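PDB 5UYT: Ice-binding protein from Flavobacteriaceae bacterium, which probably binds ice as an antifreeze protein, using a pair of right-handed beta-helical ice-binding-like domains. Local coordinates for residues 63-66 with 67-71; 254-257 with 258-261. All coordinates share one frame; numbering follows the deposited sequence.

Interaction 1: residues 63-66 with 67-71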
loop_
_atom_site.group_PDB
_atom_site.type_symbol
_atom_site.label_atom_id
_atom_site.label_comp_id
_atom_site.label_asym_id
_atom_site.label_seq_id
_atom_site.Cartn_x
_atom_site.Cartn_y
_atom_site.Cartn_z
ATOM N N ASP A 63 -22.828 4.480 -9.858
ATOM C CA ASP A 63 -22.378 3.197 -10.387
ATOM C C ASP A 63 -22.689 2.028 -9.455
ATOM O O ASP A 63 -22.890 0.898 -9.931
ATOM C CB ASP A 63 -20.887 3.244 -10.763
ATOM C CG ASP A 63 -20.624 4.176 -11.944
ATOM O OD1 ASP A 63 -21.616 4.580 -12.606
ATOM O OD2 ASP A 63 -19.453 4.525 -12.197
ATOM N N LEU A 64 -22.753 2.287 -8.146
ATOM C CA LEU A 64 -23.125 1.234 -7.180
ATOM C C LEU A 64 -24.593 0.845 -7.410
ATOM O O LEU A 64 -24.950 -0.335 -7.353
ATOM C CB LEU A 64 -22.911 1.665 -5.720
ATOM C CG LEU A 64 -23.334 0.653 -4.633
ATOM C CD1 LEU A 64 -22.642 -0.690 -4.820
ATOM C CD2 LEU A 64 -23.062 1.188 -3.233
ATOM N N LEU A 65 -25.425 1.854 -7.660
ATOM C CA LEU A 65 -26.843 1.626 -8.015
ATOM C C LEU A 65 -26.997 0.732 -9.254
ATOM O O LEU A 65 -27.738 -0.262 -9.219
ATOM C CB LEU A 65 -27.555 2.955 -8.208
ATOM C CG LEU A 65 -29.055 2.843 -8.507
ATOM C CD1 LEU A 65 -29.810 2.213 -7.343
ATOM C CD2 LEU A 65 -29.596 4.220 -8.855
ATOM N N ILE A 66 -26.298 1.087 -10.335
ATOM C CA ILE A 66 -26.275 0.286 -11.568
ATOM C C ILE A 66 -25.826 -1.170 -11.303
ATOM O O ILE A 66 -26.480 -2.113 -11.793
ATOM C CB ILE A 66 -25.362 0.935 -12.637
ATOM C CG1 ILE A 66 -25.994 2.230 -13.171
ATOM C CG2 ILE A 66 -25.115 -0.021 -13.802
ATOM C CD1 ILE A 66 -24.992 3.121 -13.876
ATOM N N ALA A 67 -24.719 -1.327 -10.554
ATOM C CA ALA A 67 -24.229 -2.636 -10.087
ATOM C C ALA A 67 -25.310 -3.414 -9.315
ATOM O O ALA A 67 -25.545 -4.595 -9.612
ATOM C CB ALA A 67 -22.962 -2.490 -9.234
ATOM N N TYR A 68 -25.942 -2.759 -8.334
ATOM C CA TYR A 68 -26.986 -3.394 -7.524
ATOM C C TYR A 68 -28.104 -3.959 -8.419
ATOM O O TYR A 68 -28.540 -5.102 -8.234
ATOM C CB TYR A 68 -27.602 -2.436 -6.474
ATOM C CG TYR A 68 -28.823 -3.075 -5.847
ATOM C CD1 TYR A 68 -28.681 -4.013 -4.829
ATOM C CD2 TYR A 68 -30.116 -2.821 -6.344
ATOM C CE1 TYR A 68 -29.772 -4.657 -4.288
ATOM C CE2 TYR A 68 -31.216 -3.466 -5.809
ATOM C CZ TYR A 68 -31.042 -4.376 -4.778
ATOM O OH TYR A 68 -32.134 -5.029 -4.243
ATOM N N ASN A 69 -28.556 -3.151 -9.375
ATOM C CA ASN A 69 -29.649 -3.532 -10.256
ATOM C C ASN A 69 -29.300 -4.721 -11.147
ATOM O O ASN A 69 -30.150 -5.584 -11.373
ATOM C CB ASN A 69 -30.137 -2.340 -11.077
ATOM C CG ASN A 69 -30.920 -1.350 -10.245
ATOM O OD1 ASN A 69 -31.525 -1.712 -9.243
ATOM N ND2 ASN A 69 -30.916 -0.093 -10.657
ATOM N N LEU A 70 -28.052 -4.780 -11.615
ATOM C CA LEU A 70 -27.578 -5.938 -12.372
ATOM C C LEU A 70 -27.519 -7.180 -11.483
ATOM O O LEU A 70 -27.901 -8.277 -11.908
ATOM C CB LEU A 70 -26.211 -5.670 -12.992
ATOM C CG LEU A 70 -26.100 -4.628 -14.110
ATOM C CD1 LEU A 70 -24.629 -4.235 -14.246
ATOM C CD2 LEU A 70 -26.677 -5.166 -15.412
ATOM N N LEU A 71 -27.048 -7.005 -10.245
ATOM C CA LEU A 71 -27.086 -8.097 -9.260
ATOM C C LEU A 71 -28.537 -8.589 -9.011
ATOM O O LEU A 71 -28.812 -9.812 -8.967
ATOM C CB LEU A 71 -26.402 -7.681 -7.951
ATOM C CG LEU A 71 -24.885 -7.495 -8.101
ATOM C CD1 LEU A 71 -24.240 -7.003 -6.811
ATOM C CD2 LEU A 71 -24.246 -8.801 -8.537
#

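Interaction 2: residues 254-257 with 258-261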
loop_
_atom_site.group_PDB
_atom_site.type_symbol
_atom_site.label_atom_id
_atom_site.label_comp_id
_atom_site.label_asym_id
_atom_site.label_seq_id
_atom_site.Cartn_x
_atom_site.Cartn_y
_atom_site.Cartn_z
ATOM N N GLY A 254 36.833 7.531 7.250
ATOM C CA GLY A 254 36.280 6.414 7.983
ATOM C C GLY A 254 35.891 5.190 7.165
ATOM O O GLY A 254 35.652 4.121 7.744
ATOM N N PHE A 255 35.793 5.334 5.831
ATOM C CA PHE A 255 35.528 4.164 4.981
ATOM C C PHE A 255 36.849 3.477 4.628
ATOM O O PHE A 255 37.814 4.132 4.245
ATOM C CB PHE A 255 34.821 4.572 3.693
ATOM C CG PHE A 255 33.421 5.072 3.920
ATOM C CD1 PHE A 255 32.364 4.175 3.899
ATOM C CD2 PHE A 255 33.182 6.397 4.239
ATOM C CE1 PHE A 255 31.048 4.592 4.182
ATOM C CE2 PHE A 255 31.873 6.840 4.494
ATOM C CZ PHE A 255 30.794 5.924 4.472
ATOM N N GLN A 256 36.878 2.158 4.780
ATOM C CA GLN A 256 38.093 1.385 4.514
ATOM C C GLN A 256 38.003 0.859 3.110
ATOM O O GLN A 256 36.978 0.197 2.738
ATOM C CB GLN A 256 38.231 0.255 5.535
ATOM C CG GLN A 256 38.371 0.800 6.954
ATOM C CD GLN A 256 38.377 -0.319 7.994
ATOM O OE1 GLN A 256 37.376 -1.051 8.183
ATOM N NE2 GLN A 256 39.499 -0.464 8.684
ATOM N N ALA A 257 39.017 1.185 2.306
ATOM C CA ALA A 257 38.964 0.922 0.852
ATOM C C ALA A 257 38.663 -0.539 0.577
ATOM O O ALA A 257 37.902 -0.855 -0.335
ATOM C CB ALA A 257 40.280 1.298 0.164
ATOM N N ASP A 258 39.264 -1.441 1.335
ATOM C CA ASP A 258 39.044 -2.862 1.002
ATOM C C ASP A 258 37.626 -3.358 1.344
ATOM O O ASP A 258 37.265 -4.477 0.975
ATOM C CB ASP A 258 40.110 -3.733 1.703
ATOM C CG ASP A 258 41.498 -3.575 1.098
ATOM O OD1 ASP A 258 41.643 -2.924 0.051
ATOM O OD2 ASP A 258 42.463 -4.091 1.710
ATOM N N ASN A 259 36.847 -2.520 2.032
ATOM C CA ASN A 259 35.485 -2.869 2.365
ATOM C C ASN A 259 34.507 -2.205 1.411
ATOM O O ASN A 259 33.297 -2.309 1.628
ATOM C CB ASN A 259 35.125 -2.380 3.778
ATOM C CG ASN A 259 35.821 -3.171 4.870
ATOM O OD1 ASN A 259 36.688 -4.011 4.589
ATOM N ND2 ASN A 259 35.397 -2.940 6.149
ATOM N N VAL A 260 35.017 -1.513 0.385
ATOM C CA VAL A 260 34.130 -0.774 -0.532
ATOM C C VAL A 260 34.365 -1.328 -1.930
ATOM O O VAL A 260 35.470 -1.215 -2.480
ATOM C CB VAL A 260 34.377 0.761 -0.483
ATOM C CG1 VAL A 260 33.592 1.476 -1.607
ATOM C CG2 VAL A 260 34.038 1.330 0.902
ATOM N N ASN A 261 33.343 -1.992 -2.472
ATOM C CA ASN A 261 33.368 -2.492 -3.844
ATOM C C ASN A 261 32.924 -1.308 -4.700
ATOM O O ASN A 261 31.743 -1.191 -5.073
ATOM C CB ASN A 261 32.408 -3.677 -4.029
ATOM C CG ASN A 261 32.406 -4.197 -5.464
ATOM O OD1 ASN A 261 33.323 -3.884 -6.276
ATOM N ND2 ASN A 261 31.358 -4.950 -5.821
#

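Interaction 1: residues 63-66 with 67-71
Ile-66 and Leu-70 meet one turn apart on helix 55-73, branch to branch: CG2 of Ile-66 lies 4.3 Å from CD1 of Leu-70. Ile-66 carries CG2 anti to its backbone N while CG1 swings beside that N (chi1 -70°), which leaves CG2 on the flank where the next turn begins. Leu-70 leans back to meet it, its CG only 3.4 Å from Ile-66 O, the carbonyl that also accepts the backbone N-H of Leu-70. Ala-67 CB lies 3.5 Å from both Asp-63 O and Leu-64 O, as CB atoms of a helix do, and its N reaches Asp-63 O at 2.9 Å in a nearly straight bond (169°). The helix runs alongside a right-handed beta-helix: Leu-64 and Leu-71 touch Val-167 of strand 165-168, while Ala-67 rests on Leu-6 of the N-terminal loop. Tyr-68 packs its side chain on Lys-149 of strand 146-150, and its OH is hydrogen-bonded to Glu-151. Leu-65 and Asn-69, exposed like Ile-66 and Leu-70, cross at a slant, with Leu-65 CG 4.1 Å from Asn-69 ND2, a loose contact of a branched aliphatic chain with an amide.

Interaction 2: residues 254-257 with 258-261
Gln-256 O receives the N-H of Asn-259 at 2.8 Å, the shortest hydrogen bond between residues 254-257 and 258-261. The donor stands above the carbonyl plane, 47° out of it, and the N-H points at the oxygen with an angle of 151°. Carbon neighbours crowd the same oxygen: Asn-259 CB comes to 3.3 Å and Val-260 CG2 to 3.6 Å of Gln-256 O. One residue on, the pattern repeats, and Val-260 N donates to Ala-257 O at 3.0 Å, again from well above the plane. Two successive i to i+3 bonds of this kind, with type I angles at Ala-257 and Asp-258 in the first turn and at Asp-258 and Asn-259 in the second, make overlapping type I turns, a short 3-10 twist at a corner of the beta-helix between strands 252-253 and 260-261. Here the chain leaves one face of the solenoid and enters the next. Gln-256 and Asn-259 run side by side in the same direction, their amide planes 74° apart; Gln-256 OE1 and Asn-259 ND2 come within 3.4 Å at an angle too poor for a hydrogen bond, and ND2 is instead hydrogen-bonded to Thr-239 O on the adjoining coil. The side chain of Gln-256 also lies about 3 Å from a nitrate ion, probably from the crystallisation liquor. Elsewhere in the turn, Val-260 sets CG2 beside its own backbone N, which brings that methyl to 4.3 Å from Phe-255 CB. The Phe-255 side chain packs on Leu-233 and Val-241, and Val-260 also touches Val-241 of strand 240-242.

In the fold
Interactions 1 and 2 illustrate two local devices of a repetitive fold: a helix laid along one solenoid and a tight turn at a corner of the other. They belong to different ice-binding-like ranges of the chain, 15-200 and 227-417, and do not touch. Their centres are 64 Å apart and their nearest atoms about 52 Å, on opposite sides of the chain's centre. Residues 63-71 lie about 28 Å from that centre, residues 254-261 about 36 Å, centre to centre. The second range has its own long helix, 270-288, following soon after the corner of interaction 2. The nitrate ion by Gln-256 belongs to that corner and lies far from helix 55-73.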